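Local coordinates for hydratase ChsH2 (Mycobacterium tuberculosis SUMu008, PDB 4W78), which probably hydrates a steroid enoyl-CoA during cholesterol catabolism, as the partner of ChsH1 in a MaoC-like enoyl-CoA hydratase complex, at residues V7-F19 and T56-G68. Numbering follows the deposited sequence.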
loop_
_atom_site.group_PDB
_atom_site.type_symbol
_atom_site.label_atom_id
_atom_site.label_comp_id
_atom_site.label_asym_id
_atom_site.label_seq_id
_atom_site.Cartn_x
_atom_site.Cartn_y
_atom_site.Cartn_z
ATOM N N VAL F 7 -34.809 6.065 -3.863
ATOM C CA VAL F 7 -34.031 5.096 -3.113
ATOM C C VAL F 7 -32.812 4.674 -3.922
ATOM O O VAL F 7 -32.891 4.452 -5.134
ATOM C CB VAL F 7 -34.880 3.871 -2.694
ATOM C CG1 VAL F 7 -36.069 4.311 -1.849
ATOM C CG2 VAL F 7 -35.376 3.112 -3.907
ATOM N N LEU F 8 -31.670 4.597 -3.251
ATOM C CA LEU F 8 -30.460 4.146 -3.911
ATOM C C LEU F 8 -30.388 2.636 -3.785
ATOM O O LEU F 8 -30.902 2.066 -2.816
ATOM C CB LEU F 8 -29.223 4.812 -3.290
ATOM C CG LEU F 8 -28.896 6.243 -3.733
ATOM C CD1 LEU F 8 -29.916 7.263 -3.243
ATOM C CD2 LEU F 8 -27.513 6.628 -3.234
ATOM N N PRO F 9 -29.797 1.967 -4.787
ATOM C CA PRO F 9 -29.643 0.514 -4.728
ATOM C C PRO F 9 -28.789 0.144 -3.537
ATOM O O PRO F 9 -27.933 0.926 -3.139
ATOM C CB PRO F 9 -28.908 0.189 -6.030
ATOM C CG PRO F 9 -29.287 1.314 -6.959
ATOM C CD PRO F 9 -29.311 2.520 -6.062
ATOM N N GLU F 10 -29.045 -1.022 -2.966
ATOM C CA GLU F 10 -28.296 -1.502 -1.817
ATOM C C GLU F 10 -26.868 -1.845 -2.238
ATOM O O GLU F 10 -26.640 -2.293 -3.364
ATOM C CB GLU F 10 -29.012 -2.738 -1.276
ATOM C CG GLU F 10 -28.455 -3.328 -0.013
ATOM C CD GLU F 10 -29.429 -4.299 0.635
ATOM O OE1 GLU F 10 -29.178 -5.521 0.586
ATOM O OE2 GLU F 10 -30.448 -3.840 1.196
ATOM N N LEU F 11 -25.905 -1.608 -1.350
ATOM C CA LEU F 11 -24.539 -2.091 -1.569
ATOM C C LEU F 11 -24.057 -2.844 -0.332
ATOM O O LEU F 11 -24.012 -2.280 0.757
ATOM C CB LEU F 11 -23.585 -0.938 -1.873
ATOM C CG LEU F 11 -22.102 -1.320 -1.942
ATOM C CD1 LEU F 11 -21.829 -2.278 -3.094
ATOM C CD2 LEU F 11 -21.229 -0.073 -2.029
ATOM N N LYS F 12 -23.712 -4.118 -0.500
ATOM C CA LYS F 12 -23.168 -4.911 0.601
ATOM C C LYS F 12 -21.679 -5.141 0.411
ATOM O O LYS F 12 -21.246 -5.641 -0.630
ATOM C CB LYS F 12 -23.882 -6.265 0.710
ATOM C CG LYS F 12 -25.319 -6.188 1.177
ATOM C CD LYS F 12 -25.957 -7.570 1.221
ATOM C CE LYS F 12 -25.124 -8.535 2.048
ATOM N NZ LYS F 12 -25.810 -9.850 2.181
ATOM N N LEU F 13 -20.906 -4.788 1.431
ATOM C CA LEU F 13 -19.458 -4.938 1.390
ATOM C C LEU F 13 -18.961 -5.797 2.541
ATOM O O LEU F 13 -19.254 -5.524 3.704
ATOM C CB LEU F 13 -18.781 -3.570 1.422
ATOM C CG LEU F 13 -19.020 -2.720 0.165
ATOM C CD1 LEU F 13 -18.350 -1.359 0.299
ATOM C CD2 LEU F 13 -18.534 -3.441 -1.072
ATOM N N TYR F 14 -18.207 -6.835 2.200
ATOM C CA TYR F 14 -17.617 -7.729 3.190
ATOM C C TYR F 14 -16.277 -7.165 3.605
ATOM O O TYR F 14 -15.366 -7.035 2.783
ATOM C CB TYR F 14 -17.429 -9.112 2.574
ATOM C CG TYR F 14 -16.894 -10.172 3.512
ATOM C CD1 TYR F 14 -17.493 -10.412 4.742
ATOM C CD2 TYR F 14 -15.816 -10.973 3.140
ATOM C CE1 TYR F 14 -17.016 -11.410 5.588
ATOM C CE2 TYR F 14 -15.333 -11.970 3.980
ATOM C CZ TYR F 14 -15.937 -12.181 5.199
ATOM O OH TYR F 14 -15.465 -13.174 6.026
ATOM N N GLY F 15 -16.164 -6.820 4.881
ATOM C CA GLY F 15 -14.932 -6.263 5.410
ATOM C C GLY F 15 -13.919 -7.321 5.794
ATOM O O GLY F 15 -13.617 -7.498 6.973
ATOM N N ASP F 16 -13.393 -8.039 4.809
ATOM C CA ASP F 16 -12.334 -8.981 5.128
ATOM C C ASP F 16 -11.040 -8.212 5.408
ATOM O O ASP F 16 -10.942 -7.015 5.110
ATOM C CB ASP F 16 -12.204 -10.110 4.087
ATOM C CG ASP F 16 -11.715 -9.652 2.731
ATOM O OD1 ASP F 16 -11.266 -8.505 2.565
ATOM O OD2 ASP F 16 -11.756 -10.503 1.811
ATOM N N PRO F 17 -10.061 -8.868 6.032
ATOM C CA PRO F 17 -8.853 -8.111 6.383
ATOM C C PRO F 17 -8.174 -7.463 5.181
ATOM O O PRO F 17 -7.671 -6.346 5.317
ATOM C CB PRO F 17 -7.962 -9.176 7.036
ATOM C CG PRO F 17 -8.934 -10.132 7.632
ATOM C CD PRO F 17 -10.072 -10.205 6.655
ATOM N N THR F 18 -8.175 -8.119 4.020
ATOM C CA THR F 18 -7.581 -7.485 2.840
ATOM C C THR F 18 -8.246 -6.145 2.501
ATOM O O THR F 18 -7.560 -5.171 2.193
ATOM C CB THR F 18 -7.602 -8.430 1.631
ATOM O OG1 THR F 18 -6.807 -9.581 1.942
ATOM C CG2 THR F 18 -7.035 -7.748 0.412
ATOM N N PHE F 19 -9.570 -6.099 2.587
ATOM C CA PHE F 19 -10.291 -4.858 2.352
ATOM C C PHE F 19 -9.883 -3.785 3.361
ATOM O O PHE F 19 -9.548 -2.671 2.981
ATOM C CB PHE F 19 -11.795 -5.122 2.396
ATOM C CG PHE F 19 -12.630 -3.900 2.225
ATOM C CD1 PHE F 19 -12.829 -3.367 0.964
ATOM C CD2 PHE F 19 -13.211 -3.271 3.324
ATOM C CE1 PHE F 19 -13.591 -2.228 0.784
ATOM C CE2 PHE F 19 -13.988 -2.136 3.152
ATOM C CZ PHE F 19 -14.176 -1.613 1.886
ATOM N N THR F 56 -15.418 7.725 4.335
ATOM C CA THR F 56 -15.724 8.859 3.461
ATOM C C THR F 56 -15.686 8.433 1.978
ATOM O O THR F 56 -16.580 8.786 1.181
ATOM C CB THR F 56 -14.732 10.005 3.693
ATOM O OG1 THR F 56 -14.741 10.369 5.083
ATOM C CG2 THR F 56 -15.114 11.221 2.854
ATOM N N GLY F 57 -14.666 7.667 1.598
ATOM C CA GLY F 57 -14.515 7.217 0.224
ATOM C C GLY F 57 -15.639 6.290 -0.187
ATOM O O GLY F 57 -16.117 6.362 -1.321
ATOM N N LEU F 58 -16.049 5.406 0.723
ATOM C CA LEU F 58 -17.134 4.463 0.431
ATOM C C LEU F 58 -18.480 5.177 0.300
ATOM O O LEU F 58 -19.290 4.829 -0.577
ATOM C CB LEU F 58 -17.212 3.378 1.504
ATOM C CG LEU F 58 -16.036 2.406 1.480
ATOM C CD1 LEU F 58 -16.126 1.475 2.684
ATOM C CD2 LEU F 58 -16.021 1.616 0.180
ATOM N N VAL F 59 -18.743 6.159 1.160
ATOM C CA VAL F 59 -19.975 6.951 1.031
ATOM C C VAL F 59 -20.008 7.665 -0.325
ATOM O O VAL F 59 -21.054 7.688 -1.011
ATOM C CB VAL F 59 -20.108 7.960 2.191
ATOM C CG1 VAL F 59 -21.165 9.009 1.888
ATOM C CG2 VAL F 59 -20.418 7.228 3.501
ATOM N N GLN F 60 -18.877 8.242 -0.720
ATOM C CA GLN F 60 -18.748 8.852 -2.045
ATOM C C GLN F 60 -19.054 7.859 -3.148
ATOM O O GLN F 60 -19.866 8.152 -4.045
ATOM C CB GLN F 60 -17.333 9.405 -2.222
ATOM C CG GLN F 60 -17.131 10.185 -3.507
ATOM C CD GLN F 60 -15.734 10.722 -3.592
ATOM O OE1 GLN F 60 -15.481 11.876 -3.266
ATOM N NE2 GLN F 60 -14.815 9.880 -4.015
ATOM N N ARG F 61 -18.394 6.705 -3.114
ATOM C CA ARG F 61 -18.597 5.656 -4.120
ATOM C C ARG F 61 -20.056 5.232 -4.192
ATOM O O ARG F 61 -20.629 5.099 -5.281
ATOM C CB ARG F 61 -17.758 4.433 -3.768
ATOM C CG ARG F 61 -18.098 3.245 -4.640
ATOM C CD ARG F 61 -17.477 1.977 -4.113
ATOM N NE ARG F 61 -18.140 0.832 -4.724
ATOM C CZ ARG F 61 -17.870 -0.429 -4.424
ATOM N NH1 ARG F 61 -16.932 -0.712 -3.521
ATOM N NH2 ARG F 61 -18.535 -1.405 -5.027
ATOM N N TYR F 62 -20.653 5.016 -3.027
ATOM C CA TYR F 62 -22.040 4.561 -2.971
ATOM C C TYR F 62 -22.983 5.538 -3.698
ATOM O O TYR F 62 -23.845 5.131 -4.498
ATOM C CB TYR F 62 -22.441 4.379 -1.504
ATOM C CG TYR F 62 -23.859 3.914 -1.354
ATOM C CD1 TYR F 62 -24.244 2.673 -1.835
ATOM C CD2 TYR F 62 -24.820 4.723 -0.766
ATOM C CE1 TYR F 62 -25.559 2.242 -1.723
ATOM C CE2 TYR F 62 -26.144 4.296 -0.649
ATOM C CZ TYR F 62 -26.498 3.052 -1.127
ATOM O OH TYR F 62 -27.803 2.611 -1.023
ATOM N N VAL F 63 -22.804 6.830 -3.441
ATOM C CA VAL F 63 -23.638 7.852 -4.069
ATOM C C VAL F 63 -23.380 7.969 -5.573
ATOM O O VAL F 63 -24.327 8.067 -6.358
ATOM C CB VAL F 63 -23.472 9.230 -3.370
ATOM C CG1 VAL F 63 -24.206 10.326 -4.144
ATOM C CG2 VAL F 63 -24.016 9.151 -1.980
ATOM N N THR F 64 -22.110 7.954 -5.982
ATOM C CA THR F 64 -21.796 8.106 -7.406
ATOM C C THR F 64 -22.078 6.846 -8.224
ATOM O O THR F 64 -22.314 6.941 -9.421
ATOM C CB THR F 64 -20.368 8.605 -7.667
ATOM O OG1 THR F 64 -19.423 7.666 -7.129
ATOM C CG2 THR F 64 -20.165 9.967 -7.015
ATOM N N ASP F 65 -22.071 5.681 -7.577
ATOM C CA ASP F 65 -22.529 4.448 -8.228
ATOM C C ASP F 65 -23.948 4.645 -8.762
ATOM O O ASP F 65 -24.293 4.167 -9.845
ATOM C CB ASP F 65 -22.536 3.268 -7.242
ATOM C CG ASP F 65 -21.157 2.638 -7.033
ATOM O OD1 ASP F 65 -20.182 3.042 -7.696
ATOM O OD2 ASP F 65 -21.073 1.702 -6.202
ATOM N N TRP F 66 -24.765 5.340 -7.983
ATOM C CA TRP F 66 -26.156 5.617 -8.327
ATOM C C TRP F 66 -26.287 6.839 -9.235
ATOM O O TRP F 66 -27.012 6.812 -10.238
ATOM C CB TRP F 66 -26.950 5.821 -7.029
ATOM C CG TRP F 66 -28.309 6.429 -7.189
ATOM C CD1 TRP F 66 -29.459 5.809 -7.601
ATOM C CD2 TRP F 66 -28.665 7.781 -6.902
ATOM N NE1 TRP F 66 -30.503 6.701 -7.597
ATOM C CE2 TRP F 66 -30.041 7.917 -7.162
ATOM C CE3 TRP F 66 -27.951 8.891 -6.431
ATOM C CZ2 TRP F 66 -30.716 9.127 -6.994
ATOM C CZ3 TRP F 66 -28.624 10.087 -6.265
ATOM C CH2 TRP F 66 -29.988 10.194 -6.537
ATOM N N ALA F 67 -25.593 7.911 -8.871
ATOM C CA ALA F 67 -25.759 9.205 -9.533
ATOM C C ALA F 67 -25.071 9.256 -10.889
ATOM O O ALA F 67 -25.509 9.973 -11.797
ATOM C CB ALA F 67 -25.249 10.330 -8.619
ATOM N N GLY F 68 -23.994 8.488 -11.025
ATOM C CA GLY F 68 -23.273 8.404 -12.282
ATOM C C GLY F 68 -22.073 9.322 -12.348
ATOM O O GLY F 68 -21.834 10.132 -11.452
HETATM O O HOH W 1 -33.237 5.861 -7.524
#
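Strand 7-14 runs over helix 56-67 at 122° between their N-to-C directions, with the axes 8.3 Å apart at closest, and the backbones draw nearest where Leu8 faces Trp66 and diverge toward Leu13 and Leu58. Leu8 sets its CG over one face of the Trp66 indole, a CH-pi contact 3.7 Å from the centroid of the five-membered ring, while its CD2 turns to the Tyr62 ring at CE2. Pro9 CD meets Trp66 CD1, and a water bridges Trp66 NE1 to Val7 O. Tyr62 CG stands anti to the backbone N (chi1 180°), which carries the ring across to the strand; there Tyr62 OH donates to Pro9 O over 2.7 Å, coming from 45° above the carbonyl plane. Leu11 CB lies 3.7 Å from Tyr62 CD1, and Leu11 CD2 sits over the centre of one face of the Arg61 guanidinium, 4.1 Å above it. Arg61 NE forms a salt bridge with Asp65 OD2 through a weak, 3.4 Å hydrogen bond, and NH1 bonds to Ile39 O of the ChsH1 chain. Farther along, Leu13 CD1 and Leu58 CD2 meet tip to tip, and Leu58 CD1 reaches the edge of the Phe19 ring in its plane. The strand, at one border of the chain's antiparallel sheet and bonded to strand 89-100, packs against helix 52-67, which lies across the sheet as in the hot-dog fold of MaoC-like hydratases. The interface is mostly apolar; its polar links are the tyrosine hydroxyl bond and the bridging water, while Arg61 couples the same surface to ChsH1.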